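Local coordinates for putative acid phosphatase WZB (Escherichia coli, PDB 2WMY), which probably acts as a low molecular weight protein tyrosine phosphatase, hydrolysing phosphotyrosine in proteins to tyrosine and phosphate, at residues Leu28-Leu33 and Ser141-Ala145; Val58-Leu64 and Asp131-Gln135; Val87-Ser91 and Ser116-Pro120. The protein carries 1 engineered substitution. All coordinates share one frame; numbering follows the deposited sequence.

Contact 1 (Leu28-Leu33 and Ser141-Ala145)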
ATOM      1  N   LEU A  28      -2.553   7.552  -3.267  1.00 15.87           N
ATOM      2  CA  LEU A  28      -4.004   7.692  -3.300  1.00 22.82           C
ATOM      3  C   LEU A  28      -4.514   8.181  -1.941  1.00 25.27           C
ATOM      4  O   LEU A  28      -5.292   9.139  -1.861  1.00 22.34           O
ATOM      5  CB  LEU A  28      -4.670   6.365  -3.700  1.00 24.10           C
ATOM      6  CG  LEU A  28      -4.514   5.933  -5.169  1.00 21.56           C
ATOM      7  CD1 LEU A  28      -4.950   4.480  -5.371  1.00 17.04           C
ATOM      8  CD2 LEU A  28      -5.287   6.869  -6.102  1.00 23.97           C
ATOM      9  N   LEU A  29      -4.060   7.538  -0.869  1.00 24.23           N
ATOM     10  CA  LEU A  29      -4.519   7.907   0.469  1.00 23.01           C
ATOM     11  C   LEU A  29      -4.092   9.318   0.868  1.00 29.73           C
ATOM     12  O   LEU A  29      -4.857  10.028   1.522  1.00 33.88           O
ATOM     13  CB  LEU A  29      -4.065   6.887   1.519  1.00 27.51           C
ATOM     14  CG  LEU A  29      -4.801   5.544   1.531  1.00 20.09           C
ATOM     15  CD1 LEU A  29      -4.128   4.562   2.481  1.00 21.64           C
ATOM     16  CD2 LEU A  29      -6.253   5.742   1.901  1.00 21.46           C
ATOM     17  N   ARG A  30      -2.886   9.730   0.475  1.00 27.17           N
ATOM     18  CA  ARG A  30      -2.405  11.076   0.807  1.00 28.58           C
ATOM     19  C   ARG A  30      -3.310  12.115   0.166  1.00 32.78           C
ATOM     20  O   ARG A  30      -3.660  13.119   0.777  1.00 37.06           O
ATOM     21  CB  ARG A  30      -0.973  11.295   0.320  1.00 20.87           C
ATOM     22  CG  ARG A  30       0.095  10.587   1.118  1.00 21.88           C
ATOM     23  CD  ARG A  30       1.471  10.924   0.570  1.00 24.73           C
ATOM     24  NE  ARG A  30       2.537  10.243   1.298  1.00 28.14           N
ATOM     25  CZ  ARG A  30       3.825  10.336   0.989  1.00 29.20           C
ATOM     26  NH1 ARG A  30       4.208  11.083  -0.038  1.00 36.52           N
ATOM     27  NH2 ARG A  30       4.731   9.689   1.706  1.00 25.95           N
ATOM     28  N   ARG A  31      -3.665  11.851  -1.084  1.00 35.14           N
ATOM     29  CA  ARG A  31      -4.603  12.648  -1.858  1.00 33.92           C
ATOM     30  C   ARG A  31      -5.903  12.890  -1.085  1.00 35.64           C
ATOM     31  O   ARG A  31      -6.450  13.994  -1.093  1.00 37.69           O
ATOM     32  CB  ARG A  31      -4.930  11.857  -3.116  1.00 31.83           C
ATOM     33  CG  ARG A  31      -5.107  12.623  -4.395  1.00 38.12           C
ATOM     34  CD  ARG A  31      -5.626  11.647  -5.449  1.00 39.40           C
ATOM     35  NE  ARG A  31      -5.262  12.006  -6.812  1.00 50.87           N
ATOM     36  CZ  ARG A  31      -5.671  11.336  -7.885  1.00 55.09           C
ATOM     37  NH1 ARG A  31      -6.462  10.280  -7.744  1.00 41.81           N
ATOM     38  NH2 ARG A  31      -5.294  11.723  -9.097  1.00 61.51           N
ATOM     39  N   LEU A  32      -6.397  11.841  -0.432  1.00 29.73           N
ATOM     40  CA  LEU A  32      -7.701  11.869   0.227  1.00 27.07           C
ATOM     41  C   LEU A  32      -7.629  12.354   1.674  1.00 33.63           C
ATOM     42  O   LEU A  32      -8.573  12.959   2.184  1.00 37.10           O
ATOM     43  CB  LEU A  32      -8.345  10.480   0.182  1.00 25.62           C
ATOM     44  CG  LEU A  32      -8.740   9.964  -1.200  1.00 28.50           C
ATOM     45  CD1 LEU A  32      -8.915   8.457  -1.173  1.00 35.26           C
ATOM     46  CD2 LEU A  32     -10.013  10.656  -1.684  1.00 31.71           C
ATOM     47  N   LEU A  33      -6.513  12.074   2.334  1.00 34.17           N
ATOM     48  CA  LEU A  33      -6.340  12.440   3.734  1.00 41.14           C
ATOM     49  C   LEU A  33      -5.018  13.190   3.903  1.00 46.28           C
ATOM     50  O   LEU A  33      -4.045  12.646   4.428  1.00 43.82           O
ATOM     51  CB  LEU A  33      -6.378  11.186   4.610  1.00 36.50           C
ATOM     52  CG  LEU A  33      -7.486  10.178   4.275  1.00 30.26           C
ATOM     53  CD1 LEU A  33      -7.151   8.801   4.809  1.00 23.67           C
ATOM     54  CD2 LEU A  33      -8.843  10.645   4.796  1.00 33.49           C
ATOM     55  N   SER A 141      -9.148   2.649  -1.453  1.00 17.76           N
ATOM     56  CA  SER A 141      -8.698   3.904  -0.835  1.00 19.97           C
ATOM     57  C   SER A 141      -9.844   4.854  -0.494  1.00 24.14           C
ATOM     58  O   SER A 141      -9.861   5.452   0.580  1.00 24.44           O
ATOM     59  CB  SER A 141      -7.711   4.639  -1.750  1.00 18.90           C
ATOM     60  OG  SER A 141      -6.521   3.895  -1.893  1.00 28.96           O
ATOM     61  N   LYS A 142     -10.781   5.018  -1.423  1.00 23.71           N
ATOM     62  CA  LYS A 142     -11.935   5.877  -1.172  1.00 27.48           C
ATOM     63  C   LYS A 142     -12.694   5.381   0.052  1.00 21.27           C
ATOM     64  O   LYS A 142     -13.103   6.165   0.898  1.00 26.41           O
ATOM     65  CB  LYS A 142     -12.862   5.937  -2.395  1.00 32.49           C
ATOM     66  CG  LYS A 142     -12.285   6.708  -3.579  1.00 47.30           C
ATOM     67  CD  LYS A 142     -13.145   6.551  -4.832  1.00 52.70           C
ATOM     68  CE  LYS A 142     -12.472   7.171  -6.052  1.00 50.85           C
ATOM     69  NZ  LYS A 142     -13.134   6.795  -7.342  1.00 46.66           N
ATOM     70  N   ARG A 143     -12.870   4.072   0.150  1.00 21.98           N
ATOM     71  CA  ARG A 143     -13.622   3.509   1.265  1.00 26.90           C
ATOM     72  C   ARG A 143     -12.871   3.593   2.593  1.00 29.36           C
ATOM     73  O   ARG A 143     -13.482   3.852   3.625  1.00 27.49           O
ATOM     74  CB  ARG A 143     -14.064   2.081   0.956  1.00 22.93           C
ATOM     75  CG  ARG A 143     -14.909   2.001  -0.305  1.00 32.46           C
ATOM     76  CD  ARG A 143     -15.431   0.600  -0.575  1.00 34.56           C
ATOM     77  NE  ARG A 143     -16.338   0.601  -1.720  1.00 41.15           N
ATOM     78  CZ  ARG A 143     -17.054  -0.445  -2.113  1.00 46.89           C
ATOM     79  NH1 ARG A 143     -16.982  -1.594  -1.454  1.00 48.84           N
ATOM     80  NH2 ARG A 143     -17.852  -0.338  -3.166  1.00 51.18           N
ATOM     81  N   TRP A 144     -11.553   3.398   2.572  1.00 28.33           N
ATOM     82  CA  TRP A 144     -10.766   3.594   3.789  1.00 27.71           C
ATOM     83  C   TRP A 144     -10.836   5.048   4.241  1.00 26.23           C
ATOM     84  O   TRP A 144     -10.860   5.328   5.433  1.00 30.12           O
ATOM     85  CB  TRP A 144      -9.308   3.139   3.623  1.00 19.86           C
ATOM     86  CG  TRP A 144      -9.053   1.755   4.168  1.00 14.78           C
ATOM     87  CD1 TRP A 144      -8.645   0.659   3.470  1.00 14.10           C
ATOM     88  CD2 TRP A 144      -9.207   1.329   5.530  1.00 17.75           C
ATOM     89  NE1 TRP A 144      -8.530  -0.425   4.313  1.00 15.78           N
ATOM     90  CE2 TRP A 144      -8.867  -0.037   5.583  1.00 15.89           C
ATOM     91  CE3 TRP A 144      -9.604   1.971   6.709  1.00 22.21           C
ATOM     92  CZ2 TRP A 144      -8.912  -0.777   6.768  1.00 19.49           C
ATOM     93  CZ3 TRP A 144      -9.642   1.234   7.889  1.00 27.02           C
ATOM     94  CH2 TRP A 144      -9.302  -0.125   7.907  1.00 19.36           C
ATOM     95  N   ALA A 145     -10.898   5.968   3.286  1.00 30.30           N
ATOM     96  CA  ALA A 145     -10.960   7.387   3.615  1.00 28.58           C
ATOM     97  C   ALA A 145     -12.314   7.744   4.216  1.00 33.48           C
ATOM     98  O   ALA A 145     -12.397   8.572   5.121  1.00 35.07           O
ATOM     99  CB  ALA A 145     -10.680   8.235   2.393  1.00 23.07           C
TER

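Contact 2 (Val58-Leu64 and Asp131-Gln135)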
ATOM      1  N   VAL A  58       0.476   3.401 -15.234  1.00 29.90           N
ATOM      2  CA  VAL A  58      -0.934   3.373 -14.867  1.00 26.97           C
ATOM      3  C   VAL A  58      -1.286   4.544 -13.969  1.00 30.70           C
ATOM      4  O   VAL A  58      -2.389   5.078 -14.043  1.00 33.32           O
ATOM      5  CB  VAL A  58      -1.382   2.037 -14.230  1.00 29.47           C
ATOM      6  CG1 VAL A  58      -0.898   1.914 -12.777  1.00 18.15           C
ATOM      7  CG2 VAL A  58      -2.909   1.913 -14.309  1.00 30.72           C
ATOM      8  N   ALA A  59      -0.337   4.950 -13.135  1.00 26.62           N
ATOM      9  CA  ALA A  59      -0.572   6.052 -12.219  1.00 21.07           C
ATOM     10  C   ALA A  59      -0.758   7.362 -12.984  1.00 27.77           C
ATOM     11  O   ALA A  59      -1.791   8.026 -12.856  1.00 28.39           O
ATOM     12  CB  ALA A  59       0.569   6.165 -11.231  1.00 24.78           C
ATOM     13  N   GLU A  60       0.235   7.736 -13.784  1.00 29.16           N
ATOM     14  CA  GLU A  60       0.150   8.998 -14.520  1.00 40.49           C
ATOM     15  C   GLU A  60      -1.057   9.026 -15.457  1.00 38.55           C
ATOM     16  O   GLU A  60      -1.753  10.035 -15.560  1.00 39.10           O
ATOM     17  CB  GLU A  60       1.447   9.293 -15.279  1.00 43.48           C
ATOM     18  CG  GLU A  60       2.538   9.861 -14.380  1.00 53.90           C
ATOM     19  CD  GLU A  60       3.867  10.030 -15.089  1.00 63.13           C
ATOM     20  OE1 GLU A  60       3.887  10.011 -16.340  1.00 63.37           O
ATOM     21  OE2 GLU A  60       4.892  10.183 -14.387  1.00 63.71           O
ATOM     22  N   LYS A  61      -1.296   7.906 -16.130  1.00 38.03           N
ATOM     23  CA  LYS A  61      -2.476   7.739 -16.971  1.00 41.31           C
ATOM     24  C   LYS A  61      -3.747   8.139 -16.227  1.00 40.50           C
ATOM     25  O   LYS A  61      -4.684   8.666 -16.829  1.00 47.58           O
ATOM     26  CB  LYS A  61      -2.564   6.291 -17.447  1.00 47.28           C
ATOM     27  CG  LYS A  61      -3.831   5.915 -18.185  1.00 51.33           C
ATOM     28  CD  LYS A  61      -3.664   4.530 -18.787  1.00 50.16           C
ATOM     29  CE  LYS A  61      -4.977   3.780 -18.852  1.00 47.93           C
ATOM     30  NZ  LYS A  61      -4.745   2.360 -19.229  1.00 49.18           N
ATOM     31  N   ASN A  62      -3.765   7.900 -14.918  1.00 30.74           N
ATOM     32  CA  ASN A  62      -4.890   8.295 -14.068  1.00 30.90           C
ATOM     33  C   ASN A  62      -4.653   9.588 -13.270  1.00 34.91           C
ATOM     34  O   ASN A  62      -5.386   9.889 -12.330  1.00 33.61           O
ATOM     35  CB  ASN A  62      -5.273   7.159 -13.113  1.00 27.66           C
ATOM     36  CG  ASN A  62      -6.000   6.017 -13.815  1.00 30.50           C
ATOM     37  OD1 ASN A  62      -7.232   5.973 -13.854  1.00 33.96           O
ATOM     38  ND2 ASN A  62      -5.238   5.091 -14.376  1.00 23.38           N
ATOM     39  N   GLY A  63      -3.625  10.344 -13.642  1.00 33.43           N
ATOM     40  CA  GLY A  63      -3.372  11.636 -13.028  1.00 34.80           C
ATOM     41  C   GLY A  63      -2.751  11.554 -11.648  1.00 38.35           C
ATOM     42  O   GLY A  63      -2.796  12.517 -10.880  1.00 32.93           O
ATOM     43  N   LEU A  64      -2.163  10.400 -11.335  1.00 28.06           N
ATOM     44  CA  LEU A  64      -1.540  10.194 -10.032  1.00 27.17           C
ATOM     45  C   LEU A  64      -0.018  10.210 -10.139  1.00 28.72           C
ATOM     46  O   LEU A  64       0.554   9.570 -11.019  1.00 29.60           O
ATOM     47  CB  LEU A  64      -2.012   8.875  -9.408  1.00 21.33           C
ATOM     48  CG  LEU A  64      -1.460   8.623  -8.002  1.00 26.54           C
ATOM     49  CD1 LEU A  64      -1.968   9.684  -6.995  1.00 23.12           C
ATOM     50  CD2 LEU A  64      -1.771   7.204  -7.529  1.00 19.11           C
ATOM     51  N   ASP A 131      -4.035  -1.678 -14.861  1.00 26.09           N
ATOM     52  CA  ASP A 131      -5.278  -0.913 -14.867  1.00 28.16           C
ATOM     53  C   ASP A 131      -6.213  -1.467 -13.803  1.00 26.16           C
ATOM     54  O   ASP A 131      -6.836  -0.724 -13.045  1.00 24.28           O
ATOM     55  CB  ASP A 131      -5.960  -1.022 -16.229  1.00 26.01           C
ATOM     56  CG  ASP A 131      -5.233  -0.253 -17.306  1.00 33.53           C
ATOM     57  OD1 ASP A 131      -4.800   0.883 -17.025  1.00 36.35           O
ATOM     58  OD2 ASP A 131      -5.097  -0.780 -18.434  1.00 30.54           O
ATOM     59  N   SER A 132      -6.291  -2.793 -13.761  1.00 18.09           N
ATOM     60  CA  SER A 132      -7.184  -3.493 -12.860  1.00 18.31           C
ATOM     61  C   SER A 132      -6.761  -3.285 -11.403  1.00 26.05           C
ATOM     62  O   SER A 132      -7.566  -2.887 -10.570  1.00 21.87           O
ATOM     63  CB  SER A 132      -7.229  -4.979 -13.232  1.00 27.99           C
ATOM     64  OG  SER A 132      -7.918  -5.732 -12.255  1.00 44.04           O
ATOM     65  N   VAL A 133      -5.490  -3.520 -11.102  1.00 29.83           N
ATOM     66  CA  VAL A 133      -4.986  -3.276  -9.754  1.00 23.34           C
ATOM     67  C   VAL A 133      -5.140  -1.812  -9.325  1.00 21.58           C
ATOM     68  O   VAL A 133      -5.510  -1.534  -8.183  1.00 19.42           O
ATOM     69  CB  VAL A 133      -3.524  -3.740  -9.597  1.00 28.08           C
ATOM     70  CG1 VAL A 133      -2.984  -3.358  -8.222  1.00 23.27           C
ATOM     71  CG2 VAL A 133      -3.435  -5.244  -9.801  1.00 30.47           C
ATOM     72  N   TYR A 134      -4.876  -0.879 -10.238  1.00 21.34           N
ATOM     73  CA  TYR A 134      -5.076   0.535  -9.933  1.00 22.49           C
ATOM     74  C   TYR A 134      -6.507   0.830  -9.486  1.00 24.14           C
ATOM     75  O   TYR A 134      -6.731   1.519  -8.481  1.00 21.45           O
ATOM     76  CB  TYR A 134      -4.737   1.434 -11.127  1.00 23.66           C
ATOM     77  CG  TYR A 134      -4.824   2.901 -10.762  1.00 22.99           C
ATOM     78  CD1 TYR A 134      -3.723   3.570 -10.243  1.00 21.03           C
ATOM     79  CD2 TYR A 134      -6.018   3.601 -10.884  1.00 18.48           C
ATOM     80  CE1 TYR A 134      -3.794   4.913  -9.890  1.00 21.61           C
ATOM     81  CE2 TYR A 134      -6.100   4.939 -10.535  1.00 21.92           C
ATOM     82  CZ  TYR A 134      -4.980   5.589 -10.035  1.00 26.77           C
ATOM     83  OH  TYR A 134      -5.044   6.918  -9.678  1.00 27.95           O
ATOM     84  N   GLN A 135      -7.475   0.328 -10.248  1.00 22.88           N
ATOM     85  CA  GLN A 135      -8.874   0.563  -9.917  1.00 23.50           C
ATOM     86  C   GLN A 135      -9.221   0.000  -8.540  1.00 11.93           C
ATOM     87  O   GLN A 135      -9.904   0.644  -7.755  1.00 21.41           O
ATOM     88  CB  GLN A 135      -9.810  -0.015 -10.980  1.00 24.77           C
ATOM     89  CG  GLN A 135     -11.283   0.158 -10.610  1.00 33.46           C
ATOM     90  CD  GLN A 135     -12.228  -0.486 -11.603  1.00 35.02           C
ATOM     91  OE1 GLN A 135     -12.123  -0.269 -12.810  1.00 42.51           O
ATOM     92  NE2 GLN A 135     -13.158  -1.284 -11.099  1.00 26.01           N
TER
HETATM   93  O   HOH W   1      -6.141   2.790 -15.703  1.00 35.51           O
HETATM   94  O   HOH W   2      -7.312   8.568  -9.799  1.00 35.76           O

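Contact 3 (Val87-Ser91 and Ser116-Pro120)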
ATOM      1  N   VAL A  87      -2.176  -3.912   4.527  1.00 23.29           N
ATOM      2  CA  VAL A  87      -1.420  -4.834   3.684  1.00 14.72           C
ATOM      3  C   VAL A  87      -2.259  -5.333   2.515  1.00 19.16           C
ATOM      4  O   VAL A  87      -3.483  -5.360   2.587  1.00 17.80           O
ATOM      5  CB  VAL A  87      -0.846  -6.030   4.462  1.00 14.55           C
ATOM      6  CG1 VAL A  87      -0.074  -5.559   5.683  1.00 21.15           C
ATOM      7  CG2 VAL A  87      -1.953  -6.993   4.860  1.00 24.20           C
ATOM      8  N   MET A  88      -1.582  -5.723   1.438  1.00 15.68           N
ATOM      9  CA  MET A  88      -2.256  -6.015   0.185  1.00 19.36           C
ATOM     10  C   MET A  88      -2.865  -7.412   0.182  1.00 21.41           C
ATOM     11  O   MET A  88      -3.976  -7.610  -0.301  1.00 20.95           O
ATOM     12  CB  MET A  88      -1.284  -5.834  -0.986  1.00 18.43           C
ATOM     13  CG  MET A  88      -0.755  -4.408  -1.133  1.00 14.37           C
ATOM     14  SD  MET A  88      -2.107  -3.253  -1.448  1.00 16.41           S
ATOM     15  CE  MET A  88      -1.339  -1.683  -1.028  1.00 12.76           C
ATOM     16  N   GLU A  89      -2.143  -8.371   0.750  1.00 19.18           N
ATOM     17  CA  GLU A  89      -2.527  -9.770   0.631  1.00 20.54           C
ATOM     18  C   GLU A  89      -2.740 -10.479   1.963  1.00 19.28           C
ATOM     19  O   GLU A  89      -2.116 -10.141   2.969  1.00 20.91           O
ATOM     20  CB  GLU A  89      -1.473 -10.529  -0.177  1.00 18.31           C
ATOM     21  CG  GLU A  89      -1.218  -9.958  -1.556  1.00 21.77           C
ATOM     22  CD  GLU A  89      -0.209 -10.775  -2.329  1.00 24.02           C
ATOM     23  OE1 GLU A  89      -0.247 -12.011  -2.190  1.00 34.93           O
ATOM     24  OE2 GLU A  89       0.612 -10.185  -3.075  1.00 27.81           O
ATOM     25  N   TYR A  90      -3.624 -11.473   1.952  1.00 16.88           N
ATOM     26  CA  TYR A  90      -3.802 -12.345   3.097  1.00 22.70           C
ATOM     27  C   TYR A  90      -2.451 -12.879   3.553  1.00 30.55           C
ATOM     28  O   TYR A  90      -2.128 -12.834   4.738  1.00 32.23           O
ATOM     29  CB  TYR A  90      -4.753 -13.493   2.759  1.00 35.22           C
ATOM     30  CG  TYR A  90      -6.207 -13.083   2.719  1.00 48.99           C
ATOM     31  CD1 TYR A  90      -6.906 -12.810   3.889  1.00 53.28           C
ATOM     32  CD2 TYR A  90      -6.884 -12.967   1.511  1.00 59.54           C
ATOM     33  CE1 TYR A  90      -8.240 -12.428   3.855  1.00 54.68           C
ATOM     34  CE2 TYR A  90      -8.216 -12.588   1.467  1.00 59.15           C
ATOM     35  CZ  TYR A  90      -8.888 -12.322   2.638  1.00 57.23           C
ATOM     36  OH  TYR A  90     -10.208 -11.946   2.588  1.00 60.95           O
ATOM     37  N   SER A  91      -1.649 -13.362   2.608  1.00 27.43           N
ATOM     38  CA  SER A  91      -0.330 -13.894   2.944  1.00 31.52           C
ATOM     39  C   SER A  91       0.529 -12.878   3.708  1.00 29.49           C
ATOM     40  O   SER A  91       1.378 -13.253   4.511  1.00 39.55           O
ATOM     41  CB  SER A  91       0.397 -14.368   1.684  1.00 27.47           C
ATOM     42  OG  SER A  91       0.494 -13.315   0.739  1.00 32.05           O
ATOM     43  N   SER A 116     -14.346  -8.445  -2.604  1.00 45.87           N
ATOM     44  CA  SER A 116     -13.134  -9.246  -2.549  1.00 46.96           C
ATOM     45  C   SER A 116     -12.027  -8.357  -1.991  1.00 41.85           C
ATOM     46  O   SER A 116     -11.838  -7.237  -2.456  1.00 44.68           O
ATOM     47  CB  SER A 116     -12.767  -9.777  -3.931  1.00 47.72           C
ATOM     48  OG  SER A 116     -11.633 -10.620  -3.854  1.00 48.29           O
ATOM     49  N   LYS A 117     -11.304  -8.849  -0.991  1.00 39.36           N
ATOM     50  CA  LYS A 117     -10.445  -7.980  -0.188  1.00 37.97           C
ATOM     51  C   LYS A 117      -8.981  -7.943  -0.610  1.00 35.63           C
ATOM     52  O   LYS A 117      -8.257  -7.021  -0.263  1.00 29.20           O
ATOM     53  CB  LYS A 117     -10.539  -8.357   1.294  1.00 37.70           C
ATOM     54  CG  LYS A 117     -11.954  -8.429   1.822  1.00 35.42           C
ATOM     55  CD  LYS A 117     -11.995  -8.420   3.336  1.00 39.29           C
ATOM     56  CE  LYS A 117     -13.398  -8.747   3.832  1.00 48.40           C
ATOM     57  NZ  LYS A 117     -14.452  -8.217   2.906  1.00 54.49           N
ATOM     58  N   GLU A 118      -8.534  -8.945  -1.348  1.00 33.05           N
ATOM     59  CA  GLU A 118      -7.120  -9.023  -1.672  1.00 29.81           C
ATOM     60  C   GLU A 118      -6.764  -8.203  -2.913  1.00 26.81           C
ATOM     61  O   GLU A 118      -7.458  -8.258  -3.932  1.00 23.75           O
ATOM     62  CB  GLU A 118      -6.695 -10.484  -1.835  1.00 33.64           C
ATOM     63  CG  GLU A 118      -5.229 -10.669  -2.138  1.00 40.61           C
ATOM     64  CD  GLU A 118      -4.706 -12.000  -1.651  1.00 43.06           C
ATOM     65  OE1 GLU A 118      -4.244 -12.797  -2.493  1.00 45.18           O
ATOM     66  OE2 GLU A 118      -4.761 -12.247  -0.429  1.00 41.65           O
ATOM     67  N   ILE A 119      -5.689  -7.425  -2.817  1.00 17.08           N
ATOM     68  CA  ILE A 119      -5.155  -6.728  -3.984  1.00 20.14           C
ATOM     69  C   ILE A 119      -4.073  -7.603  -4.621  1.00 24.57           C
ATOM     70  O   ILE A 119      -2.993  -7.753  -4.057  1.00 22.25           O
ATOM     71  CB  ILE A 119      -4.541  -5.369  -3.596  1.00 19.73           C
ATOM     72  CG1 ILE A 119      -5.454  -4.618  -2.618  1.00 21.73           C
ATOM     73  CG2 ILE A 119      -4.233  -4.541  -4.840  1.00 20.63           C
ATOM     74  CD1 ILE A 119      -6.727  -4.074  -3.237  1.00 24.19           C
ATOM     75  N   PRO A 120      -4.359  -8.182  -5.802  1.00 22.63           N
ATOM     76  CA  PRO A 120      -3.435  -9.129  -6.433  1.00 25.11           C
ATOM     77  C   PRO A 120      -2.133  -8.445  -6.819  1.00 20.08           C
ATOM     78  O   PRO A 120      -2.095  -7.220  -6.918  1.00 21.07           O
ATOM     79  CB  PRO A 120      -4.188  -9.580  -7.698  1.00 27.16           C
ATOM     80  CG  PRO A 120      -5.606  -9.158  -7.484  1.00 31.21           C
ATOM     81  CD  PRO A 120      -5.540  -7.930  -6.639  1.00 23.43           C
TER
HETATM   82  O   HOH W   3      -6.291  -5.909   0.569  1.00 28.65           O
HETATM   83  O   HOH W   4      -1.961 -13.678  -0.178  1.00 50.85           O

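Contact 1 (Leu28-Leu33 and Ser141-Ala145)
Trp144 meets Leu29 with its stem and not with its ring. Trp144 CB lies 4.4 Å from Leu29 CD2, and the indole leads away from helix 21-32. The indole instead packs edge-to-face with the ring of Trp113, and its NE1 donates to Leu109 O. The other flat group at the interface is the peptide carbonyl of Ser141. Leu32 CD1 lies 3.6 Å and Leu29 CD2 3.9 Å from Ser141 O. That oxygen also accepts the helical bond from Ala145 N, so it is satisfied despite its apolar neighbours.

Ser141 points its side chain at helix 21-32. Ser141 OG rests 3.6 Å from Leu28 CB. With chi1 at -66°, OG lies beside its own backbone N and anti to the carbonyl carbon, and it bonds back to Leu137 O one turn earlier. The hydroxyl is therefore paired inside its own helix and meets Leu28 only by packing.

One turn on, Ala145 CB packs against two leucines, 3.9 Å from both Leu32 CB and Leu33 CD2. Leu33 is the first residue past the helix, and its side chain still points toward helix 127-147.

The axes of the two short helical segments approach to 9.5 Å at a crossing angle of -41°. This is leucine-rich helix-helix packing in a parallel alpha/beta fold. Helix 21-32, the connection between strands 10-15 and 37-42, is joined here to the long C-terminal helix 127-147.

Contact 2 (Val58-Leu64 and Asp131-Gln135)
Tyr134 reaches across to Val58-Leu64 along its whole length. Tyr134 CB lies 3.7 Å from Val58 CG2. CG stands anti to the backbone N (chi1 -175°), which carries the ring out between Val58, Asn62 and Leu64. CD1 passes the other valine methyl, CG1. The Asn62 amide lies over one face, on the CD2 and CE2 side, with Tyr134 CE2 3.5 Å from Asn62 CG. Amide and ring are stacked, their planes 21° apart. The amide is held in place by a nearly straight bond from Asn62 ND2 to Val58 O (2.9 Å, 171°). At the ring edge, Tyr134 CE1 meets Leu64 CD2 at 3.9 Å. The tip OH touches the CB atoms of Asn62 and Leu64 and shares a hydrogen bond with a water.

A leucine in place of Tyr134 would probably leave the Asn62 amide without its stacking partner and that water without the hydroxyl.

Toward the surface, Lys61 NZ forms a salt bridge to Asp131 OD1 (2.7 Å), on the syn side but tilted out of the carboxylate plane. A second water links Asn62 ND2 to the same oxygen.

Gly63 ends helix 53-61 in a Schellman motif, with bonds from Leu64 N to Ala59 O and Gly63 N to Glu60 O. The contact sets this helix end against the early turns of helix 127-147. Ile24 and Leu28 of helix 21-32 also touch Tyr134, so three helices meet around its ring.

Contact 3 (Val87-Ser91 and Ser116-Pro120)
Ile119 N donates to Met88 O over 3.0 Å, with an N-H...O angle of 162°. Met88 pairs with Ile119 and Glu89 with Glu118, so the two segments run in opposite senses. This is their one direct backbone bond. Met88 lies just past the end of strand 84-87, and Ile119 belongs to the loop before helix 127-147. A water also donates to Met88 O and lies close to Lys117 O, although that second distance is doubtfully short.

The other direct bond uses a side chain. Glu118 CG stands anti to its backbone N (chi1 -178°), and the extended chain carries the carboxylate to the start of helix 90-99. There Glu118 OE2 accepts from Tyr90 N at 2.7 Å, met from above the carboxylate plane. Glu118 OE2 also lies at the edge of the Tyr90 ring, near its plane, 3.0 Å from Tyr90 CD2. A water donates to Glu118 OE2 and to Glu89 OE1 and accepts from Ser91 N. At the far end of the ring, Tyr90 OH rests on Lys117 CB at 3.8 Å.

On the buried side, Met88 SD packs against Ile119 CG1 at 3.8 Å. Leu137 of helix 127-147 touches both side chains, and Met88 also touches Cys15, the predicted nucleophile.

Glu89 OE1 comes 4.1 Å from Glu118 OE1. The salt bridge of Glu89 OE2 to Arg21 NH1, the water and the N-H of Tyr90 probably offset the like charges. Arg21 NH1 also donates to Ile119 O. Arg21 is a predicted active-site residue, and Asp121, the predicted proton donor, follows Pro120. Both segments thus grip Arg21, consistent with a second-shell role in fixing the arginine and the loop that leads to Asp121.

All three contacts are partly buried. The buried residues are Leu28, Leu29 and Ser141 in contact 1, Val58, Leu64 and Tyr134 in contact 2, and Met88 and Ile119 in contact 3. Leu32 and Lys142, Lys61, and Tyr90 respectively face solvent. Contact 1 is almost wholly apolar. Contact 2 adds a salt bridge and waters at its exposed side. Contact 3 relies most on polar bonds and lies nearest the predicted catalytic residues. Contacts 1 and 2 share helix 127-147 and touch through Leu28. Contact 3 joins the strand-to-helix turn at 87-91 to a loop, and reaches contact 2 through Val133. Contacts 1 and 3 do not touch; their centres are about 17 Å apart.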